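Local coordinates for protein lipolytic enzyme, g-d-s-l (Clostridium thermocellum, PDB 2W47) that is a family 6 carbohydrate-binding module, a beta-sandwich domain that holds a glycan at one end beside a calcium ion, at residues G25-C30 with N122-K127; N16-T21 with Y31-N36; V5-E10 with I42-N47; L56-A61 with M83-T88. All blocks are in the same frame, centred on the assembly; numbering follows the deposited sequence. Where two conformers were deposited one is given.

Interaction 1: G25-C30 with N122-K127. With AQA (4-deoxy-beta-L-threo-hex-4-enopyranuronic acid), chain B.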
# COMPACT_ATOMS: atom_id res chain seq x y z
N GLY A 25 14.80 -7.70 4.00
CA GLY A 25 14.55 -7.17 2.66
C GLY A 25 13.70 -5.92 2.63
O GLY A 25 13.58 -5.28 1.58
N TYR A 26 13.13 -5.54 3.78
CA TYR A 26 12.40 -4.29 3.88
C TYR A 26 13.40 -3.13 3.80
O TYR A 26 14.62 -3.33 3.89
CB TYR A 26 11.57 -4.21 5.17
CG TYR A 26 12.41 -4.21 6.44
CD1 TYR A 26 12.86 -3.02 7.00
CD2 TYR A 26 12.76 -5.40 7.07
CE1 TYR A 26 13.64 -3.01 8.15
CE2 TYR A 26 13.53 -5.41 8.22
CZ TYR A 26 13.96 -4.22 8.75
OH TYR A 26 14.74 -4.25 9.90
N THR A 27 12.86 -1.92 3.63
CA THR A 27 13.67 -0.71 3.58
C THR A 27 13.25 0.22 4.71
O THR A 27 12.17 0.07 5.29
CB THR A 27 13.55 0.02 2.22
OG1 THR A 27 12.19 0.40 1.99
CG2 THR A 27 14.04 -0.86 1.08
N GLY A 28 14.09 1.19 5.03
CA GLY A 28 13.83 2.05 6.17
C GLY A 28 13.82 1.25 7.46
O GLY A 28 14.48 0.22 7.58
N SER A 29 13.02 1.71 8.42
CA SER A 29 13.10 1.19 9.77
C SER A 29 12.32 -0.11 10.00
O SER A 29 12.63 -0.85 10.93
CB SER A 29 12.62 2.25 10.75
OG SER A 29 11.28 2.62 10.48
N CYS A 30 11.30 -0.36 9.18
CA CYS A 30 10.38 -1.46 9.44
C CYS A 30 9.40 -1.59 8.29
O CYS A 30 9.47 -0.86 7.30
CB CYS A 30 9.62 -1.21 10.75
SG CYS A 30 8.64 0.32 10.77
N ASN A 122 2.44 -8.18 3.81
CA ASN A 122 3.38 -7.30 4.51
C ASN A 122 3.73 -6.15 3.58
O ASN A 122 3.97 -6.37 2.38
CB ASN A 122 4.63 -8.05 4.92
CG ASN A 122 4.39 -9.00 6.07
OD1 ASN A 122 3.36 -8.95 6.74
ND2 ASN A 122 5.36 -9.89 6.32
N VAL A 123 3.73 -4.93 4.10
CA VAL A 123 3.90 -3.74 3.25
C VAL A 123 5.07 -2.89 3.74
O VAL A 123 5.10 -2.42 4.90
CB VAL A 123 2.61 -2.88 3.17
CG1 VAL A 123 2.86 -1.63 2.34
CG2 VAL A 123 1.46 -3.69 2.57
N ASP A 124 6.04 -2.70 2.86
CA ASP A 124 7.27 -1.98 3.17
C ASP A 124 7.07 -0.47 3.12
O ASP A 124 7.51 0.27 4.01
CB ASP A 124 8.34 -2.40 2.15
CG ASP A 124 9.71 -1.86 2.46
OD1 ASP A 124 10.00 -1.61 3.65
OD2 ASP A 124 10.51 -1.72 1.51
N TYR A 125 6.41 -0.01 2.05
CA TYR A 125 6.16 1.41 1.82
C TYR A 125 5.16 1.60 0.70
O TYR A 125 4.81 0.65 -0.01
CB TYR A 125 7.46 2.17 1.50
CG TYR A 125 8.23 1.75 0.27
CD1 TYR A 125 7.70 1.93 -1.02
CD2 TYR A 125 9.52 1.25 0.38
CE1 TYR A 125 8.43 1.58 -2.15
CE2 TYR A 125 10.25 0.90 -0.75
CZ TYR A 125 9.70 1.07 -2.01
OH TYR A 125 10.41 0.72 -3.14
N LEU A 126 4.71 2.84 0.56
CA LEU A 126 3.94 3.29 -0.58
C LEU A 126 4.79 4.33 -1.30
O LEU A 126 5.25 5.28 -0.69
CB LEU A 126 2.62 3.91 -0.13
CG LEU A 126 1.79 4.66 -1.18
CD1 LEU A 126 1.25 3.73 -2.25
CD2 LEU A 126 0.67 5.44 -0.51
N LYS A 127 5.00 4.12 -2.59
CA LYS A 127 5.76 5.04 -3.44
C LYS A 127 4.78 5.76 -4.35
O LYS A 127 3.94 5.12 -4.99
CB LYS A 127 6.75 4.23 -4.26
CG LYS A 127 7.57 5.02 -5.28
CD LYS A 127 8.46 4.07 -6.07
CE LYS A 127 9.35 4.78 -7.06
NZ LYS A 127 10.26 3.80 -7.73
O6A AQA B . 0.92 -14.55 7.59
C6 AQA B . 1.55 -13.48 7.79
O6B AQA B . 1.03 -12.35 7.64
C5 AQA B . 2.83 -13.55 8.17
O5 AQA B . 3.40 -14.88 8.30
C4 AQA B . 3.56 -12.43 8.40
C3 AQA B . 4.93 -12.53 9.05
O3 AQA B . 5.75 -11.40 8.73
C2 AQA B . 5.58 -13.81 8.55
O2 AQA B . 6.87 -13.99 9.14
C1 AQA B . 4.70 -15.01 8.89
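Thr27 meets the carboxylate of Asp124 with two groups at once. Its backbone N gives a nearly straight hydrogen bond to Asp124 OD1 (2.9 Å, 170° at the hydrogen), and Thr27 OG1 donates to Asp124 OD2 at 2.7 Å. Both donors arrive on the syn side, somewhat out of the carboxylate plane. The two side chains cross at about a right angle, and chi1 60° sets OG1 between the backbone N and the carbonyl carbon, on the side of the acid. There it also lies in the ring plane of Tyr125, at the edge, 3.2 Å from Tyr125 CD2. Tyr26 CB packs 3.4 Å from Asp124 OD1 while its ring leads off toward Thr21. In the second shell, Arg59 forms a salt bridge with Asp124 OD2 and would partly offset its charge, while Gln8 NE2 bonds to Thr27 OG1 and so helps set the hydroxyl that serves the acid. Two residues before Asp124, Asn122 ND2 donates to O3 of 4-deoxy-beta-L-threo-hex-4-enopyranuronic acid (2.9 Å). The contact thus ties the loop between strands 17-20 and 31-34 to strand 122-130, which runs between strands 5-8 and 52-61 in the four-stranded sheet.

Interaction 2: N16-T21 with Y31-N36. With CA (calcium ion), chain C; AQA (4-deoxy-beta-L-threo-hex-4-enopyranuronic acid), chain B.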
# COMPACT_ATOMS: atom_id res chain seq x y z
N ASN A 16 -5.27 -2.63 13.36
CA ASN A 16 -5.19 -4.09 13.33
C ASN A 16 -4.05 -4.57 12.43
O ASN A 16 -4.20 -5.44 11.56
CB ASN A 16 -6.54 -4.71 12.98
CG ASN A 16 -7.47 -4.75 14.17
OD1 ASN A 16 -7.03 -4.61 15.30
ND2 ASN A 16 -8.75 -4.95 13.92
N ALA A 17 -2.90 -3.95 12.65
CA ALA A 17 -1.66 -4.21 11.96
C ALA A 17 -0.57 -3.70 12.89
O ALA A 17 -0.84 -2.88 13.77
CB ALA A 17 -1.64 -3.46 10.64
N ILE A 18 0.65 -4.20 12.69
CA ILE A 18 1.80 -3.77 13.49
C ILE A 18 2.96 -3.35 12.60
O ILE A 18 2.95 -3.63 11.39
CB ILE A 18 2.27 -4.88 14.46
CG1 ILE A 18 2.89 -6.08 13.69
CG2 ILE A 18 1.12 -5.31 15.38
CD1 ILE A 18 3.51 -7.17 14.57
N LEU A 19 3.95 -2.69 13.19
CA LEU A 19 5.23 -2.44 12.55
C LEU A 19 6.19 -3.50 13.07
O LEU A 19 6.29 -3.70 14.29
CB LEU A 19 5.75 -1.05 12.92
CG LEU A 19 4.87 0.13 12.51
CD1 LEU A 19 5.49 1.45 12.94
CD2 LEU A 19 4.62 0.11 11.00
N GLU A 20 6.88 -4.18 12.17
CA GLU A 20 7.83 -5.21 12.58
C GLU A 20 9.05 -5.23 11.68
O GLU A 20 9.11 -4.50 10.67
CB GLU A 20 7.16 -6.58 12.66
CG GLU A 20 6.86 -7.21 11.33
CD GLU A 20 6.34 -8.63 11.43
OE1 GLU A 20 6.54 -9.38 10.45
OE2 GLU A 20 5.73 -9.00 12.47
N THR A 21 10.02 -6.06 12.06
CA THR A 21 11.31 -6.13 11.37
C THR A 21 11.73 -7.57 11.12
O THR A 21 12.88 -7.84 10.78
CB THR A 21 12.41 -5.50 12.22
OG1 THR A 21 12.48 -6.21 13.46
CG2 THR A 21 12.13 -4.03 12.51
N TYR A 31 8.46 -2.52 8.44
CA TYR A 31 7.36 -2.69 7.50
C TYR A 31 6.10 -3.02 8.29
O TYR A 31 6.17 -3.30 9.50
CB TYR A 31 7.69 -3.79 6.48
CG TYR A 31 7.90 -5.16 7.09
CD1 TYR A 31 6.82 -6.02 7.32
CD2 TYR A 31 9.18 -5.60 7.44
CE1 TYR A 31 7.00 -7.27 7.90
CE2 TYR A 31 9.38 -6.86 8.00
CZ TYR A 31 8.29 -7.69 8.22
OH TYR A 31 8.49 -8.93 8.78
N VAL A 32 4.96 -2.98 7.62
CA VAL A 32 3.68 -3.31 8.25
C VAL A 32 3.34 -4.78 8.07
O VAL A 32 3.41 -5.31 6.97
CB VAL A 32 2.52 -2.48 7.67
CG1 VAL A 32 1.24 -2.78 8.43
CG2 VAL A 32 2.83 -1.00 7.75
N ASN A 33 2.96 -5.42 9.17
CA ASN A 33 2.41 -6.77 9.15
C ASN A 33 0.98 -6.68 9.67
O ASN A 33 0.76 -6.35 10.83
CB ASN A 33 3.28 -7.69 10.01
CG ASN A 33 2.66 -9.05 10.26
OD1 ASN A 33 1.66 -9.43 9.66
ND2 ASN A 33 3.25 -9.78 11.20
N TYR A 34 0.02 -6.94 8.78
CA TYR A 34 -1.40 -6.91 9.13
C TYR A 34 -1.73 -8.03 10.10
O TYR A 34 -1.17 -9.11 10.00
CB TYR A 34 -2.23 -7.13 7.87
CG TYR A 34 -2.38 -5.95 6.93
CD1 TYR A 34 -1.34 -5.53 6.12
CD2 TYR A 34 -3.61 -5.29 6.82
CE1 TYR A 34 -1.48 -4.47 5.24
CE2 TYR A 34 -3.77 -4.22 5.93
CZ TYR A 34 -2.70 -3.81 5.16
OH TYR A 34 -2.82 -2.76 4.27
N HIS A 35 -2.66 -7.79 11.02
CA HIS A 35 -3.26 -8.91 11.75
C HIS A 35 -3.87 -9.87 10.73
O HIS A 35 -4.39 -9.44 9.69
CB HIS A 35 -4.38 -8.43 12.68
CG HIS A 35 -3.90 -7.69 13.89
ND1 HIS A 35 -2.58 -7.38 14.11
CD2 HIS A 35 -4.60 -7.17 14.93
CE1 HIS A 35 -2.47 -6.72 15.25
NE2 HIS A 35 -3.69 -6.57 15.76
N ASN A 36 -3.82 -11.16 11.03
CA ASN A 36 -4.41 -12.14 10.13
C ASN A 36 -5.90 -12.26 10.36
O ASN A 36 -6.41 -13.19 11.01
CB ASN A 36 -3.63 -13.45 10.18
CG ASN A 36 -2.24 -13.32 9.55
OD1 ASN A 36 -1.57 -12.28 9.68
ND2 ASN A 36 -1.80 -14.35 8.85
CA CA C . 0.04 -10.57 8.62
O6A AQA B . 0.92 -14.55 7.59
C6 AQA B . 1.55 -13.48 7.79
O6B AQA B . 1.03 -12.35 7.64
C5 AQA B . 2.83 -13.55 8.17
O5 AQA B . 3.40 -14.88 8.30
C4 AQA B . 3.56 -12.43 8.40
C3 AQA B . 4.93 -12.53 9.05
O3 AQA B . 5.75 -11.40 8.73
C2 AQA B . 5.58 -13.81 8.55
O2 AQA B . 6.87 -13.99 9.14
C1 AQA B . 4.70 -15.01 8.89
O HOH W 1 0.65 -8.89 6.79
O HOH W 2 0.60 -11.99 10.43
O HOH W 3 -1.86 -10.56 7.29
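Glu20 and Asn33, which sit diagonally across a two-stranded hairpin on the same face as Tyr31 and Ile18, lead from the strand pairing to a calcium ion and a sugar. Asn33 OD1 binds the calcium at 2.2 Å, while its ND2 gives Glu20 OE2 a straight hydrogen bond (2.9 Å, 172°) that meets the carboxylate from above its plane. The other oxygen, Glu20 OE1, accepts from Tyr31 OH at 2.6 Å on its anti side; carboxylate and phenol ring stand 81° apart, and Glu20 CG lies 3.4 Å from Tyr31 CE1. Glu20 OE1 also lies 2.8 Å from sugar O3, a hydrogen bond whose proton is not settled. Tyr34 O, Asn36 OD1, three waters and O6B of 4-deoxy-beta-L-threo-hex-4-enopyranuronic acid (2.3 Å) complete the seven calcium ligands. Asn36 ND2 holds the second carboxylate oxygen, O6A, at 3.0 Å. Strands 17-20 and 31-34 run antiparallel, with paired backbone bonds at Ile18-Asn33 and Glu20-Tyr31; on the other face Ala17 CB and Leu19 CD2 pack against Val32. The His35 ring lies with one face over the carbonyl carbon of Asn16, whose O accepts from His35 N. Asn23 and Arg68 also bond to the sugar. Calcium would offset the negative charge of the uronate, and Glu20 fixes the amide that presents OD1, so metal and carbohydrate share one polar site.

Interaction 3: V5-E10 with I42-N47; sequences VIYQAE and IEWNVN
Tyr7 and Trp44 face each other from strands 5-8 and 42-47, which run roughly antiparallel (148° between their directions) with axes 8.7 Å apart at their closest, a separation filled by side chains. Tyr7 CB sits over the face of the five-membered ring of Trp44, 3.6 Å from its centroid, as a CH-pi contact. The phenol ring beyond it turns its edge toward the same indole face in an offset edge-to-face pair, the planes 61° apart. In Tyr7, chi1 -69° puts CG anti to the carbonyl carbon; the ring beyond it has Val46 CG2 above its centre at 4.0 Å, a second CH-pi contact, and Val46 CG1 packs near Tyr7 CE2. At the far end Tyr7 OH accepts from Asn47 N (3.0 Å). A water 2.7 Å from Tyr7 OH, in the plane of the ring, donates to Asn47 O and closes a small polar link around that residue. The indole is fixed at its own polar edge: Trp44 NE1 donates to Gln8 O at 2.9 Å, the acceptor lying in the indole plane while the donor stands above the carbonyl plane. Ala9 lies at the same edge, near CZ2. Backbone bonds join Tyr7 to Leu126 and Trp44 to Ile110, placing the two aromatics on facing sheets of the sandwich. Both bring a polar group into this interface and both find a backbone partner for it, so the indole face can take Tyr7 and the phenol face Val46 while N-H and hydroxyl stay hydrogen-bonded.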
# COMPACT_ATOMS: atom_id res chain seq x y z
N VAL A 5 8.07 10.06 -4.22
CA VAL A 5 8.05 10.23 -2.78
C VAL A 5 7.72 8.89 -2.15
O VAL A 5 6.74 8.23 -2.53
CB VAL A 5 7.05 11.31 -2.34
CG1 VAL A 5 7.05 11.47 -0.83
CG2 VAL A 5 7.39 12.65 -3.01
N ILE A 6 8.56 8.47 -1.22
CA ILE A 6 8.32 7.22 -0.50
C ILE A 6 7.68 7.51 0.85
O ILE A 6 8.20 8.30 1.65
CB ILE A 6 9.61 6.37 -0.37
CG1 ILE A 6 10.02 5.82 -1.74
CG2 ILE A 6 9.40 5.24 0.64
CD1 ILE A 6 11.30 4.99 -1.74
N TYR A 7 6.53 6.88 1.06
CA TYR A 7 5.80 6.97 2.32
C TYR A 7 6.11 5.70 3.09
O TYR A 7 5.62 4.62 2.76
CB TYR A 7 4.30 7.14 2.04
CG TYR A 7 4.01 8.49 1.44
CD1 TYR A 7 3.72 9.58 2.25
CD2 TYR A 7 4.10 8.70 0.07
CE1 TYR A 7 3.49 10.84 1.71
CE2 TYR A 7 3.88 9.95 -0.49
CZ TYR A 7 3.58 11.01 0.34
OH TYR A 7 3.36 12.27 -0.19
N GLN A 8 6.98 5.83 4.09
CA GLN A 8 7.46 4.66 4.81
C GLN A 8 6.43 4.09 5.78
O GLN A 8 5.51 4.79 6.20
CB GLN A 8 8.77 4.96 5.56
CG GLN A 8 10.04 4.73 4.72
CD GLN A 8 10.27 3.26 4.43
OE1 GLN A 8 9.65 2.39 5.05
NE2 GLN A 8 11.15 2.96 3.48
N ALA A 9 6.60 2.82 6.12
CA ALA A 9 5.68 2.12 7.02
C ALA A 9 5.44 2.90 8.32
O ALA A 9 4.29 3.02 8.77
CB ALA A 9 6.22 0.72 7.33
N GLU A 10 6.51 3.43 8.90
CA GLU A 10 6.42 4.09 10.21
C GLU A 10 5.57 5.37 10.17
O GLU A 10 5.15 5.87 11.21
CB GLU A 10 7.83 4.39 10.77
CG GLU A 10 8.56 5.53 10.03
CD GLU A 10 10.08 5.61 10.22
OE1 GLU A 10 10.73 6.21 9.34
OE2 GLU A 10 10.63 5.10 11.22
N ILE A 42 -3.83 0.08 6.46
CA ILE A 42 -2.75 1.05 6.51
C ILE A 42 -3.21 2.28 5.74
O ILE A 42 -3.81 2.17 4.67
CB ILE A 42 -1.43 0.51 5.92
CG1 ILE A 42 -1.56 0.25 4.42
CG2 ILE A 42 -0.98 -0.73 6.68
CD1 ILE A 42 -0.37 -0.45 3.79
N GLU A 43 -2.94 3.46 6.31
CA GLU A 43 -3.39 4.71 5.72
C GLU A 43 -2.26 5.71 5.73
O GLU A 43 -1.59 5.89 6.75
CB GLU A 43 -4.57 5.23 6.53
CG GLU A 43 -5.15 6.52 6.02
CD GLU A 43 -6.40 6.88 6.77
OE1 GLU A 43 -7.46 6.29 6.46
OE2 GLU A 43 -6.34 7.76 7.66
N TRP A 44 -2.07 6.38 4.60
CA TRP A 44 -1.11 7.47 4.53
C TRP A 44 -1.77 8.76 4.10
O TRP A 44 -2.72 8.75 3.31
CB TRP A 44 -0.01 7.15 3.52
CG TRP A 44 1.06 6.22 3.97
CD1 TRP A 44 2.15 6.52 4.74
CD2 TRP A 44 1.20 4.84 3.61
NE1 TRP A 44 2.95 5.41 4.88
CE2 TRP A 44 2.39 4.37 4.20
CE3 TRP A 44 0.42 3.96 2.84
CZ2 TRP A 44 2.82 3.06 4.05
CZ3 TRP A 44 0.86 2.66 2.69
CH2 TRP A 44 2.05 2.22 3.30
N ASN A 45 -1.24 9.86 4.62
CA ASN A 45 -1.57 11.19 4.14
C ASN A 45 -0.58 11.57 3.05
O ASN A 45 0.58 11.87 3.31
CB ASN A 45 -1.54 12.18 5.30
CG ASN A 45 -2.71 12.00 6.23
OD1 ASN A 45 -3.86 11.94 5.80
ND2 ASN A 45 -2.43 11.94 7.53
N VAL A 46 -1.06 11.52 1.81
CA VAL A 46 -0.21 11.67 0.64
C VAL A 46 -0.41 13.04 0.00
O VAL A 46 -1.53 13.44 -0.29
CB VAL A 46 -0.50 10.53 -0.38
CG1 VAL A 46 0.24 10.75 -1.71
CG2 VAL A 46 -0.10 9.20 0.22
N ASN A 47 0.71 13.74 -0.18
CA ASN A 47 0.69 15.04 -0.82
C ASN A 47 0.69 14.91 -2.34
O ASN A 47 1.43 14.11 -2.90
CB ASN A 47 1.91 15.85 -0.38
CG ASN A 47 2.03 17.18 -1.11
OD1 ASN A 47 2.94 17.39 -1.91
ND2 ASN A 47 1.10 18.08 -0.84
O HOH W 4 3.75 12.84 -2.75

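Interaction 4: L56-A61 with M83-T88; sequences LIFRYA and MDFVST
Phe85 drives its ring edge between Phe58 and Tyr60, two residues that project from strand 52-61 toward the loop after strand 77-83. Phe85 CD1 stands over the centre of the Tyr60 ring, 3.7 Å above its plane, in a T-shaped pair with planes at 90° and centroids 5.2 Å apart. Toward Phe58 the edge is offset: the planes are 76° apart, and Phe85 CE1 touches Phe58 CB at 3.9 Å. Met83 has CG anti to its backbone N (chi1 -177°) and a chain extended beyond it, which brings CE to the edge of the Phe58 ring, 3.8 Å from Phe58 CD2, and its sulfur lies obliquely to that ring as a Met-aromatic contact. Outward, Thr88 CG2 packs 3.5 Å from Tyr60 CE1, the two side chains sliding past each other in opposite directions. At the polar edge Tyr60 OH donates to Val86 O (2.7 Å), which lies in the ring plane. Thr88 OG1, near Ala61 CA, finds its partners in Thr93 and Asn62, and Asn67 bonds to Phe85 N. Ring faces and edges thus carry the buried aromatic cluster, while the tyrosine hydroxyl, bonded to a backbone carbonyl, holds the loop that follows strand 77-83.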
# COMPACT_ATOMS: atom_id res chain seq x y z
N LEU A 56 0.52 4.87 -7.54
CA LEU A 56 0.59 4.47 -6.14
C LEU A 56 1.11 3.05 -6.16
O LEU A 56 0.40 2.13 -6.57
CB LEU A 56 -0.80 4.51 -5.50
CG LEU A 56 -1.64 5.78 -5.71
CD1 LEU A 56 -3.01 5.63 -5.06
CD2 LEU A 56 -0.91 6.99 -5.17
N ILE A 57 2.36 2.87 -5.74
CA ILE A 57 3.00 1.57 -5.78
C ILE A 57 3.31 1.09 -4.37
O ILE A 57 4.03 1.76 -3.62
CB ILE A 57 4.30 1.60 -6.63
CG1 ILE A 57 3.98 1.98 -8.08
CG2 ILE A 57 5.01 0.25 -6.56
CD1 ILE A 57 5.21 1.97 -9.02
N PHE A 58 2.77 -0.06 -4.01
CA PHE A 58 3.08 -0.70 -2.73
C PHE A 58 4.20 -1.69 -2.94
O PHE A 58 4.12 -2.54 -3.82
CB PHE A 58 1.85 -1.46 -2.20
CG PHE A 58 0.65 -0.59 -1.96
CD1 PHE A 58 0.43 -0.00 -0.72
CD2 PHE A 58 -0.28 -0.38 -2.98
CE1 PHE A 58 -0.70 0.79 -0.50
CE2 PHE A 58 -1.40 0.41 -2.76
CZ PHE A 58 -1.62 0.99 -1.52
N ARG A 59 5.26 -1.57 -2.15
CA ARG A 59 6.27 -2.62 -2.11
C ARG A 59 5.84 -3.58 -1.00
O ARG A 59 5.64 -3.16 0.13
CB ARG A 59 7.66 -2.05 -1.85
CG ARG A 59 8.77 -3.09 -1.88
CD ARG A 59 10.15 -2.46 -1.91
NE ARG A 59 11.21 -3.44 -2.16
CZ ARG A 59 11.93 -4.04 -1.22
NH1 ARG A 59 12.88 -4.91 -1.55
NH2 ARG A 59 11.72 -3.77 0.07
N TYR A 60 5.70 -4.86 -1.34
CA TYR A 60 5.03 -5.81 -0.45
C TYR A 60 5.63 -7.20 -0.53
O TYR A 60 6.32 -7.54 -1.50
CB TYR A 60 3.53 -5.86 -0.80
CG TYR A 60 3.22 -6.77 -1.96
CD1 TYR A 60 2.82 -8.09 -1.73
CD2 TYR A 60 3.35 -6.34 -3.27
CE1 TYR A 60 2.55 -8.94 -2.78
CE2 TYR A 60 3.08 -7.20 -4.34
CZ TYR A 60 2.68 -8.49 -4.07
OH TYR A 60 2.42 -9.37 -5.10
N ALA A 61 5.36 -8.01 0.49
CA ALA A 61 5.72 -9.42 0.47
C ALA A 61 4.50 -10.24 0.82
O ALA A 61 3.67 -9.84 1.62
CB ALA A 61 6.87 -9.71 1.43
N MET A 83 -7.79 -4.94 -5.06
CA MET A 83 -6.44 -4.88 -5.61
C MET A 83 -5.68 -6.13 -5.18
O MET A 83 -5.64 -6.46 -3.99
CB MET A 83 -5.71 -3.63 -5.10
CG MET A 83 -4.33 -3.47 -5.69
SD MET A 83 -3.62 -1.90 -5.19
CE MET A 83 -1.99 -2.08 -5.90
N ASP A 84 -5.12 -6.83 -6.16
CA ASP A 84 -4.40 -8.07 -5.90
C ASP A 84 -3.01 -7.85 -5.33
O ASP A 84 -2.27 -6.96 -5.78
CB ASP A 84 -4.29 -8.91 -7.18
CG ASP A 84 -5.63 -9.39 -7.67
OD1 ASP A 84 -6.56 -9.58 -6.86
OD2 ASP A 84 -5.76 -9.59 -8.90
N PHE A 85 -2.68 -8.69 -4.35
CA PHE A 85 -1.35 -8.79 -3.79
C PHE A 85 -1.00 -10.26 -3.78
O PHE A 85 -1.15 -10.97 -2.79
CB PHE A 85 -1.32 -8.17 -2.39
CG PHE A 85 -1.50 -6.68 -2.41
CD1 PHE A 85 -0.39 -5.84 -2.50
CD2 PHE A 85 -2.78 -6.12 -2.43
CE1 PHE A 85 -0.55 -4.46 -2.55
CE2 PHE A 85 -2.94 -4.74 -2.48
CZ PHE A 85 -1.81 -3.91 -2.54
N VAL A 86 -0.55 -10.72 -4.95
CA VAL A 86 -0.32 -12.14 -5.17
C VAL A 86 0.94 -12.60 -4.46
O VAL A 86 1.77 -11.79 -4.03
CB VAL A 86 -0.26 -12.50 -6.70
CG1 VAL A 86 -1.55 -12.07 -7.40
CG2 VAL A 86 0.95 -11.87 -7.39
N SER A 87 1.08 -13.91 -4.32
CA SER A 87 2.26 -14.48 -3.70
C SER A 87 3.54 -13.91 -4.30
O SER A 87 3.65 -13.73 -5.52
CB SER A 87 2.29 -16.00 -3.87
OG SER A 87 3.40 -16.53 -3.17
N THR A 88 4.49 -13.62 -3.42
CA THR A 88 5.84 -13.26 -3.83
C THR A 88 6.79 -14.43 -3.61
O THR A 88 7.98 -14.32 -3.87
CB THR A 88 6.34 -12.03 -3.07
OG1 THR A 88 6.41 -12.33 -1.67
CG2 THR A 88 5.42 -10.83 -3.30

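How the interactions relate
All four contacts belong to one beta-sandwich. Interactions 1, 3 and 4 share the four-stranded sheet: strand 5-8 (interaction 3) pairs with strand 122-130 (interaction 1), which pairs with strand 52-61 (interaction 4). Interaction 3 crosses to the other sheet through strand 41-48, and Trp44 there touches Phe58 of interaction 4, although the two centres lie about 15 Å apart. Interaction 2, a two-stranded hairpin whose Val32 probably hydrogen-bonds to Val123 of interaction 1, closes before interaction 4 opens; its centre is about 11 Å from that of interaction 1, with which it shares the bound sugar. The segments of these two alternate along the chain, and residues from both, such as Glu20 and Asn122, meet in one glycan pocket.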